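Local coordinates for uric acid degradation bifunctional protein PucL (PDB 6A4M) that catalyses the oxidation of urate by molecular oxygen and, as a bifunctional protein, probably also a decarboxylation later in uric acid degradation, at residues R136-R141 / M163-V168; F195-I200 / Q264-T269; E222-L227 / C249-R254. All blocks are in the same frame, centred on the assembly; numbering follows the deposited sequence.

Interaction 1: residues R136-R141 / M163-V168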
loop_
_atom_site.group_PDB
_atom_site.type_symbol
_atom_site.label_atom_id
_atom_site.label_comp_id
_atom_site.label_asym_id
_atom_site.label_seq_id
_atom_site.Cartn_x
_atom_site.Cartn_y
_atom_site.Cartn_z
ATOM N N ARG A 136 11.203 -3.620 -6.195
ATOM C CA ARG A 136 11.554 -3.860 -4.797
ATOM C C ARG A 136 11.519 -2.570 -3.960
ATOM O O ARG A 136 11.957 -2.573 -2.810
ATOM C CB ARG A 136 12.941 -4.513 -4.730
ATOM C CG ARG A 136 12.971 -5.957 -5.226
ATOM C CD ARG A 136 14.191 -6.231 -6.096
ATOM N NE ARG A 136 13.962 -5.809 -7.479
ATOM C CZ ARG A 136 14.897 -5.424 -8.356
ATOM N NH1 ARG A 136 16.194 -5.361 -8.045
ATOM N NH2 ARG A 136 14.513 -5.079 -9.581
ATOM N N ASN A 137 10.985 -1.481 -4.526
ATOM C CA ASN A 137 10.761 -0.222 -3.790
ATOM C C ASN A 137 9.458 -0.327 -2.971
ATOM O O ASN A 137 9.069 -1.428 -2.592
ATOM C CB ASN A 137 10.769 0.978 -4.762
ATOM C CG ASN A 137 12.118 1.186 -5.424
ATOM O OD1 ASN A 137 13.161 0.955 -4.812
ATOM N ND2 ASN A 137 12.107 1.641 -6.676
ATOM N N GLU A 138 8.798 0.790 -2.661
ATOM C CA GLU A 138 7.544 0.750 -1.895
ATOM C C GLU A 138 6.494 -0.176 -2.518
ATOM O O GLU A 138 6.476 -0.394 -3.730
ATOM C CB GLU A 138 6.961 2.160 -1.668
ATOM C CG GLU A 138 6.403 2.881 -2.896
ATOM C CD GLU A 138 7.422 3.706 -3.657
ATOM O OE1 GLU A 138 8.635 3.440 -3.549
ATOM O OE2 GLU A 138 6.997 4.627 -4.380
ATOM N N ARG A 139 5.628 -0.712 -1.666
ATOM C CA ARG A 139 4.651 -1.728 -2.065
ATOM C C ARG A 139 3.420 -1.639 -1.181
ATOM O O ARG A 139 3.535 -1.413 0.026
ATOM C CB ARG A 139 5.265 -3.129 -1.963
ATOM C CG ARG A 139 5.875 -3.440 -0.601
ATOM C CD ARG A 139 6.871 -4.586 -0.648
ATOM N NE ARG A 139 7.730 -4.576 0.537
ATOM C CZ ARG A 139 8.858 -3.871 0.681
ATOM N NH1 ARG A 139 9.327 -3.083 -0.293
ATOM N NH2 ARG A 139 9.534 -3.956 1.827
ATOM N N SER A 140 2.245 -1.811 -1.779
ATOM C CA SER A 140 1.007 -1.782 -1.013
ATOM C C SER A 140 0.826 -3.094 -0.256
ATOM O O SER A 140 1.354 -4.137 -0.658
ATOM C CB SER A 140 -0.207 -1.486 -1.903
ATOM O OG SER A 140 -0.440 -2.520 -2.837
ATOM N N ARG A 141 0.111 -3.018 0.863
ATOM C CA ARG A 141 -0.287 -4.195 1.627
ATOM C C ARG A 141 -1.694 -3.967 2.154
ATOM O O ARG A 141 -2.045 -2.841 2.512
ATOM C CB ARG A 141 0.677 -4.455 2.791
ATOM C CG ARG A 141 0.462 -5.792 3.494
ATOM C CD ARG A 141 1.459 -6.018 4.624
ATOM N NE ARG A 141 1.057 -5.310 5.844
ATOM C CZ ARG A 141 0.866 -5.853 7.054
ATOM N NH1 ARG A 141 1.065 -7.146 7.295
ATOM N NH2 ARG A 141 0.478 -5.072 8.059
ATOM N N MET A 163 3.940 0.552 2.162
ATOM C CA MET A 163 5.072 0.213 3.014
ATOM C C MET A 163 6.389 0.607 2.380
ATOM O O MET A 163 6.499 0.685 1.162
ATOM C CB MET A 163 5.129 -1.292 3.235
ATOM C CG MET A 163 3.846 -1.933 3.718
ATOM S SD MET A 163 4.189 -3.561 4.409
ATOM C CE MET A 163 5.097 -4.364 3.088
ATOM N N ASP A 164 7.388 0.811 3.233
ATOM C CA ASP A 164 8.787 0.956 2.824
ATOM C C ASP A 164 8.996 2.070 1.780
ATOM O O ASP A 164 9.678 1.884 0.764
ATOM C CB ASP A 164 9.334 -0.408 2.352
ATOM C CG ASP A 164 10.859 -0.533 2.503
ATOM O OD1 ASP A 164 11.461 -1.316 1.731
ATOM O OD2 ASP A 164 11.462 0.127 3.384
ATOM N N LEU A 165 8.394 3.226 2.061
ATOM C CA LEU A 165 8.536 4.424 1.237
ATOM C C LEU A 165 9.708 5.238 1.782
ATOM O O LEU A 165 9.600 5.854 2.843
ATOM C CB LEU A 165 7.241 5.241 1.263
ATOM C CG LEU A 165 7.148 6.502 0.406
ATOM C CD1 LEU A 165 7.459 6.215 -1.055
ATOM C CD2 LEU A 165 5.759 7.106 0.552
ATOM N N GLN A 166 10.825 5.219 1.055
ATOM C CA GLN A 166 12.083 5.808 1.517
ATOM C C GLN A 166 12.367 7.109 0.768
ATOM O O GLN A 166 12.731 7.077 -0.408
ATOM C CB GLN A 166 13.225 4.811 1.322
ATOM C CG GLN A 166 12.981 3.459 1.987
ATOM C CD GLN A 166 14.185 2.532 1.938
ATOM O OE1 GLN A 166 15.259 2.909 1.474
ATOM N NE2 GLN A 166 14.007 1.312 2.422
ATOM N N LEU A 167 12.203 8.241 1.458
ATOM C CA LEU A 167 12.276 9.569 0.841
ATOM C C LEU A 167 13.321 10.458 1.503
ATOM O O LEU A 167 13.288 10.649 2.716
ATOM C CB LEU A 167 10.918 10.264 0.938
ATOM C CG LEU A 167 9.743 9.568 0.253
ATOM C CD1 LEU A 167 8.459 10.336 0.532
ATOM C CD2 LEU A 167 9.984 9.437 -1.243
ATOM N N VAL A 168 14.219 11.017 0.690
ATOM C CA VAL A 168 15.234 11.972 1.150
ATOM C C VAL A 168 14.985 13.344 0.512
ATOM O O VAL A 168 14.801 13.441 -0.704
ATOM C CB VAL A 168 16.684 11.474 0.882
ATOM C CG1 VAL A 168 17.010 11.372 -0.609
ATOM C CG2 VAL A 168 17.703 12.368 1.584
#

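Interaction 2: residues F195-I200 / Q264-T269. With GOL (glycerol), chain B.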
loop_
_atom_site.group_PDB
_atom_site.type_symbol
_atom_site.label_atom_id
_atom_site.label_comp_id
_atom_site.label_asym_id
_atom_site.label_seq_id
_atom_site.Cartn_x
_atom_site.Cartn_y
_atom_site.Cartn_z
ATOM N N PHE A 195 16.029 12.226 5.777
ATOM C CA PHE A 195 15.780 10.943 5.113
ATOM C C PHE A 195 14.845 10.119 5.995
ATOM O O PHE A 195 15.249 9.664 7.070
ATOM C CB PHE A 195 17.118 10.211 4.873
ATOM C CG PHE A 195 17.032 8.953 4.021
ATOM C CD1 PHE A 195 15.926 8.651 3.217
ATOM C CD2 PHE A 195 18.117 8.078 3.986
ATOM C CE1 PHE A 195 15.897 7.498 2.438
ATOM C CE2 PHE A 195 18.089 6.925 3.206
ATOM C CZ PHE A 195 16.978 6.636 2.432
ATOM N N VAL A 196 13.597 9.948 5.544
ATOM C CA VAL A 196 12.585 9.184 6.297
ATOM C C VAL A 196 12.087 7.948 5.547
ATOM O O VAL A 196 11.938 7.968 4.321
ATOM C CB VAL A 196 11.365 10.043 6.722
ATOM C CG1 VAL A 196 11.820 11.207 7.585
ATOM C CG2 VAL A 196 10.556 10.543 5.525
ATOM N N TYR A 197 11.865 6.877 6.308
ATOM C CA TYR A 197 11.123 5.703 5.850
ATOM C C TYR A 197 9.700 5.876 6.375
ATOM O O TYR A 197 9.516 6.214 7.543
ATOM C CB TYR A 197 11.696 4.410 6.435
ATOM C CG TYR A 197 13.084 3.974 5.999
ATOM C CD1 TYR A 197 13.942 4.803 5.261
ATOM C CD2 TYR A 197 13.556 2.715 6.367
ATOM C CE1 TYR A 197 15.210 4.368 4.886
ATOM C CE2 TYR A 197 14.820 2.277 6.002
ATOM C CZ TYR A 197 15.643 3.103 5.264
ATOM O OH TYR A 197 16.896 2.657 4.907
ATOM N N LEU A 198 8.705 5.637 5.524
ATOM C CA LEU A 198 7.299 5.815 5.892
ATOM C C LEU A 198 6.459 4.607 5.507
ATOM O O LEU A 198 6.436 4.216 4.348
ATOM C CB LEU A 198 6.727 7.060 5.204
ATOM C CG LEU A 198 7.161 8.424 5.752
ATOM C CD1 LEU A 198 6.694 9.536 4.824
ATOM C CD2 LEU A 198 6.628 8.654 7.159
ATOM N N ASN A 199 5.796 4.010 6.496
ATOM C CA ASN A 199 4.642 3.154 6.252
ATOM C C ASN A 199 3.406 3.999 6.543
ATOM O O ASN A 199 3.337 4.636 7.588
ATOM C CB ASN A 199 4.656 1.911 7.148
ATOM C CG ASN A 199 5.801 0.956 6.833
ATOM O OD1 ASN A 199 6.533 1.112 5.849
ATOM N ND2 ASN A 199 5.970 -0.039 7.692
ATOM N N ILE A 200 2.448 4.018 5.615
ATOM C CA ILE A 200 1.210 4.797 5.766
ATOM C C ILE A 200 0.012 3.871 5.552
ATOM O O ILE A 200 -0.062 3.195 4.528
ATOM C CB ILE A 200 1.129 5.975 4.762
ATOM C CG1 ILE A 200 2.426 6.798 4.769
ATOM C CG2 ILE A 200 -0.063 6.874 5.088
ATOM C CD1 ILE A 200 2.505 7.834 3.671
ATOM N N GLN A 264 3.776 4.818 10.469
ATOM C CA GLN A 264 4.973 4.340 11.152
ATOM C C GLN A 264 6.152 4.931 10.386
ATOM O O GLN A 264 6.360 4.596 9.220
ATOM C CB GLN A 264 5.024 2.812 11.191
ATOM C CG GLN A 264 4.006 2.198 12.148
ATOM C CD GLN A 264 4.245 0.720 12.427
ATOM O OE1 GLN A 264 4.846 0.005 11.616
ATOM N NE2 GLN A 264 3.765 0.250 13.578
ATOM N N SER A 265 6.879 5.843 11.028
ATOM C CA SER A 265 7.986 6.561 10.392
ATOM C C SER A 265 9.324 6.143 10.998
ATOM O O SER A 265 9.370 5.757 12.162
ATOM C CB SER A 265 7.792 8.067 10.561
ATOM O OG SER A 265 8.051 8.466 11.898
ATOM N N GLN A 266 10.402 6.219 10.211
ATOM C CA GLN A 266 11.768 6.013 10.720
ATOM C C GLN A 266 12.730 7.070 10.187
ATOM O O GLN A 266 12.734 7.354 8.993
ATOM C CB GLN A 266 12.302 4.637 10.337
ATOM C CG GLN A 266 11.571 3.458 10.956
ATOM C CD GLN A 266 12.181 2.122 10.558
ATOM O OE1 GLN A 266 13.019 2.048 9.660
ATOM N NE2 GLN A 266 11.762 1.059 11.231
ATOM N N ASN A 267 13.556 7.624 11.078
ATOM C CA ASN A 267 14.560 8.635 10.724
ATOM C C ASN A 267 15.900 7.959 10.429
ATOM O O ASN A 267 16.474 7.320 11.307
ATOM C CB ASN A 267 14.720 9.640 11.873
ATOM C CG ASN A 267 15.551 10.862 11.489
ATOM O OD1 ASN A 267 16.281 10.864 10.497
ATOM N ND2 ASN A 267 15.445 11.910 12.295
ATOM N N HIS A 268 16.388 8.114 9.198
ATOM C CA HIS A 268 17.661 7.528 8.764
ATOM C C HIS A 268 18.556 8.591 8.127
ATOM O O HIS A 268 19.243 8.325 7.134
ATOM C CB HIS A 268 17.409 6.376 7.781
ATOM C CG HIS A 268 16.710 5.202 8.391
ATOM N ND1 HIS A 268 17.389 4.178 9.015
ATOM C CD2 HIS A 268 15.396 4.890 8.475
ATOM C CE1 HIS A 268 16.521 3.284 9.458
ATOM N NE2 HIS A 268 15.305 3.693 9.143
ATOM N N THR A 269 18.562 9.786 8.719
ATOM C CA THR A 269 19.355 10.916 8.224
ATOM C C THR A 269 20.862 10.630 8.346
ATOM O O THR A 269 21.317 10.067 9.342
ATOM C CB THR A 269 18.993 12.213 8.983
ATOM O OG1 THR A 269 17.594 12.487 8.813
ATOM C CG2 THR A 269 19.810 13.405 8.481
HETATM C C1 GOL B . 8.491 1.607 10.245
HETATM O O1 GOL B . 7.577 0.519 10.434
HETATM C C2 GOL B . 8.322 2.239 8.862
HETATM O O2 GOL B . 8.797 3.590 8.871
HETATM C C3 GOL B . 9.076 1.441 7.793
HETATM O O3 GOL B . 8.966 2.048 6.493
#

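Interaction 3: residues E222-L227 / C249-R254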
loop_
_atom_site.group_PDB
_atom_site.type_symbol
_atom_site.label_atom_id
_atom_site.label_comp_id
_atom_site.label_asym_id
_atom_site.label_seq_id
_atom_site.Cartn_x
_atom_site.Cartn_y
_atom_site.Cartn_z
ATOM N N GLU A 222 -0.960 4.379 -4.913
ATOM C CA GLU A 222 -0.236 5.283 -5.818
ATOM C C GLU A 222 -0.502 6.753 -5.484
ATOM O O GLU A 222 0.427 7.556 -5.425
ATOM C CB GLU A 222 -0.617 5.018 -7.285
ATOM C CG GLU A 222 -0.115 3.692 -7.860
ATOM C CD GLU A 222 -1.106 2.535 -7.754
ATOM O OE1 GLU A 222 -1.988 2.549 -6.860
ATOM O OE2 GLU A 222 -0.989 1.591 -8.569
ATOM N N GLN A 223 -1.770 7.093 -5.260
ATOM C CA GLN A 223 -2.172 8.469 -4.934
ATOM C C GLN A 223 -1.712 8.903 -3.534
ATOM O O GLN A 223 -1.258 10.037 -3.359
ATOM C CB GLN A 223 -3.688 8.637 -5.073
ATOM C CG GLN A 223 -4.188 8.494 -6.507
ATOM C CD GLN A 223 -5.703 8.394 -6.607
ATOM O OE1 GLN A 223 -6.336 7.614 -5.889
ATOM N NE2 GLN A 223 -6.292 9.182 -7.507
ATOM N N VAL A 224 -1.826 8.004 -2.555
ATOM C CA VAL A 224 -1.336 8.262 -1.190
ATOM C C VAL A 224 0.177 8.517 -1.204
ATOM O O VAL A 224 0.674 9.417 -0.527
ATOM C CB VAL A 224 -1.654 7.090 -0.226
ATOM C CG1 VAL A 224 -0.964 7.274 1.127
ATOM C CG2 VAL A 224 -3.159 6.943 -0.028
ATOM N N ARG A 225 0.885 7.702 -1.979
ATOM C CA ARG A 225 2.331 7.814 -2.161
ATOM C C ARG A 225 2.743 9.164 -2.753
ATOM O O ARG A 225 3.650 9.816 -2.236
ATOM C CB ARG A 225 2.806 6.663 -3.055
ATOM C CG ARG A 225 4.305 6.568 -3.296
ATOM C CD ARG A 225 4.742 7.208 -4.607
ATOM N NE ARG A 225 3.910 6.805 -5.741
ATOM C CZ ARG A 225 4.012 5.660 -6.419
ATOM N NH1 ARG A 225 4.924 4.742 -6.102
ATOM N NH2 ARG A 225 3.179 5.429 -7.434
ATOM N N ASP A 226 2.077 9.578 -3.830
ATOM C CA ASP A 226 2.382 10.857 -4.485
ATOM C C ASP A 226 1.982 12.053 -3.618
ATOM O O ASP A 226 2.704 13.050 -3.567
ATOM C CB ASP A 226 1.703 10.954 -5.855
ATOM C CG ASP A 226 2.243 9.947 -6.861
ATOM O OD1 ASP A 226 3.369 9.429 -6.686
ATOM O OD2 ASP A 226 1.534 9.676 -7.850
ATOM N N LEU A 227 0.837 11.954 -2.944
ATOM C CA LEU A 227 0.444 12.945 -1.931
ATOM C C LEU A 227 1.539 13.160 -0.887
ATOM O O LEU A 227 1.861 14.299 -0.544
ATOM C CB LEU A 227 -0.854 12.532 -1.217
ATOM C CG LEU A 227 -2.147 13.147 -1.749
ATOM C CD1 LEU A 227 -3.359 12.402 -1.203
ATOM C CD2 LEU A 227 -2.219 14.625 -1.385
ATOM N N CYS A 249 -3.507 14.830 7.271
ATOM C CA CYS A 249 -4.578 15.809 7.037
ATOM C C CYS A 249 -4.880 15.979 5.545
ATOM O O CYS A 249 -6.046 16.043 5.152
ATOM C CB CYS A 249 -4.238 17.171 7.666
ATOM S SG CYS A 249 -4.354 17.223 9.474
ATOM N N ARG A 250 -3.833 16.034 4.725
ATOM C CA ARG A 250 -3.995 16.185 3.278
ATOM C C ARG A 250 -4.674 14.969 2.640
ATOM O O ARG A 250 -5.507 15.129 1.749
ATOM C CB ARG A 250 -2.646 16.448 2.604
ATOM C CG ARG A 250 -2.751 16.872 1.143
ATOM C CD ARG A 250 -3.191 18.318 0.968
ATOM N NE ARG A 250 -2.045 19.188 0.689
ATOM C CZ ARG A 250 -1.344 19.884 1.589
ATOM N NH1 ARG A 250 -1.641 19.870 2.893
ATOM N NH2 ARG A 250 -0.320 20.619 1.171
ATOM N N ILE A 251 -4.310 13.766 3.088
ATOM C CA ILE A 251 -4.955 12.528 2.621
ATOM C C ILE A 251 -6.441 12.507 3.010
ATOM O O ILE A 251 -7.289 12.148 2.193
ATOM C CB ILE A 251 -4.226 11.263 3.152
ATOM C CG1 ILE A 251 -2.850 11.125 2.485
ATOM C CG2 ILE A 251 -5.043 9.993 2.904
ATOM C CD1 ILE A 251 -1.874 10.256 3.252
ATOM N N LEU A 252 -6.743 12.889 4.250
ATOM C CA LEU A 252 -8.129 12.967 4.723
ATOM C C LEU A 252 -8.941 14.023 3.973
ATOM O O LEU A 252 -10.109 13.794 3.659
ATOM C CB LEU A 252 -8.184 13.244 6.227
ATOM C CG LEU A 252 -7.692 12.112 7.130
ATOM C CD1 LEU A 252 -7.573 12.604 8.561
ATOM C CD2 LEU A 252 -8.606 10.895 7.066
ATOM N N ALA A 253 -8.321 15.168 3.693
ATOM C CA ALA A 253 -8.955 16.229 2.903
ATOM C C ALA A 253 -9.283 15.754 1.486
ATOM O O ALA A 253 -10.392 15.975 0.988
ATOM C CB ALA A 253 -8.060 17.461 2.848
ATOM N N ARG A 254 -8.318 15.088 0.859
ATOM C CA ARG A 254 -8.465 14.614 -0.519
ATOM C C ARG A 254 -9.366 13.372 -0.633
ATOM O O ARG A 254 -9.926 13.115 -1.701
ATOM C CB ARG A 254 -7.082 14.329 -1.117
ATOM C CG ARG A 254 -7.008 14.420 -2.633
ATOM C CD ARG A 254 -7.221 15.826 -3.196
ATOM N NE ARG A 254 -6.390 16.858 -2.571
ATOM C CZ ARG A 254 -6.327 18.129 -2.976
ATOM N NH1 ARG A 254 -7.019 18.557 -4.036
ATOM N NH2 ARG A 254 -5.543 18.986 -2.322
#

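Interaction 1: residues R136-R141 / M163-V168
R139 reaches across to two consecutive residues of the facing strand, M163 and D164. Its CG lies between the backbone N and the carbonyl carbon (chi1 53°), and the chain then runs extended to NE, which meets M163 CE at 3.7 Å. Beyond it the guanidinium turns an edge to the aspartate: NH2 makes a salt bridge to D164 OD1 of 3.3 Å, entering from above the carboxylate, whose plane stands 75° from that of the guanidinium. NH1 adds a weak bond to N137 O, while Q166 NE2 grips the other carboxylate oxygen, D164 OD2, at 3.0 Å. An alanine at R139 would probably leave D164 OD1 without its charged mate and M163 CE without the arginine chain that covers it. The flexible thioether of M163 also serves R141, whose CD packs on M163 SD at 3.7 Å; the guanidinium of R141 itself pairs with E161. Over the sheet's other face, L165 CD1 lies 3.6 Å from E138 CD, whose carboxylate is bound to R225. A hydrogen-bonded pair, R139 with M163, joins the two strands of this antiparallel beta hairpin, 139-148 and 153-169, in the tunnelling fold of urate oxidases.

Interaction 2: residues F195-I200 / Q264-T269
F195 to N199 run antiparallel to Q264 to H268, the short strand axes 4.6 Å apart and at 163°. Paired backbone bonds join Y197 with Q266 and N199 with Q264, and one further backbone bond, H268 N to F195 O at 2.9 Å, forms past the end of strand 258-267. On the face bearing Y197, a flat aromatic residue suits the place because H268 lies over it: the rings stack face to face, centroids 3.8 Å apart and planes 26° from parallel, with H268 CD2 above the centre of the tyrosine ring. Y197 CG lies anti to the carbonyl carbon (chi1 -67°), which sets it against H268 CD2. The imidazole is fixed in rotation by Q266, since H268 NE2 donates to Q266 OE1 at 2.9 Å with the oxygen in the ring plane. Farther along, the polar ends of N199 and Q264 suit a glycerol, probably from the crystallisation liquor: its O3 donates to N199 OD1 at 2.7 Å and its O1 to Q264 OE1 at 3.0 Å. Where the strand ends, N267 OD1 accepts from T269 N in an Asx turn and also from T269 OG1. The opposite face is mixed: V196 and L198 are apolar, and L198 CD2 lies on S265 CB at 3.6 Å. There helix 240-254 covers V196, L198 and S265 through I240 and I244, while strands 153-169 and 293-300 continue the sheet beyond 194-204 and 258-267.

Interaction 3: residues E222-L227 / C249-R254
L227 and I251 lead the apolar contacts between helices 221-233 and 240-254, consecutive in the chain, whose short axes pass 10.4 Å apart, their directions 134° from parallel. The leucine points toward the facing helix, and its two methyls divide the work. CD1 touches I251 CG1 at 3.9 Å, the two side chains meeting at a slant. CD2 goes instead to the neighbouring arginine. I251 also extends to V224: its CG1 lies anti to the carbonyl carbon (chi1 -69°) and carries CD1 onward to V224 CG1 at 3.8 Å, where the two side chains cross at about a right angle. A branched valine is short enough to suit this position, since V224 and I251 have the closest pair of CA atoms between the segments, 6.8 Å apart.

A second group of contacts joins leucine to the hydrocarbon parts of arginines. L227 CD2 rests on R250 CG at 3.4 Å, and L227 CD1 lies more loosely by R254 CB, at 4.2 Å. Both arginines start with CG anti to the backbone N and bend at chi2 and chi3, and their charged ends pair beyond the interface, R250 with E234 and R254 with E26. Arginine fits here because its methylenes can pack against leucine while the guanidinium finds a carboxylate elsewhere.

Polar bonding between the two segments is absent. The charged groups of 222-227 belong to another side of that helix, where R225 NE makes a weak bond to D226 OD1 at 2.8 Å.

With V224 also touching I200 and W202, and I251 touching L258 and V261, the helices share their apolar side chains with strands 194-204 and 258-267 of the antiparallel sheet on which they pack. The chemistry therefore implies an interface held by shape and the exclusion of water, with directional bonds kept to its margins.

In the fold
Interactions 1 and 2 belong to one antiparallel sheet, their strands 153-169 and 194-204 being neighbours in it; they meet where D164 N bonds to N199 OD1. Interaction 3 pairs the two helices packed against that sheet, and along the chain it is nested within the loop that interaction 2 closes. It is the buried contact of the three, touching interaction 2 through I200 and relying on apolar packing alone. Interaction 1 is a surface contact, rich in charge, while interaction 2 is partly buried and combines backbone bonding with an aromatic stack. The salt bridge of E138 with R225 ties interaction 1 to the helix of interaction 3.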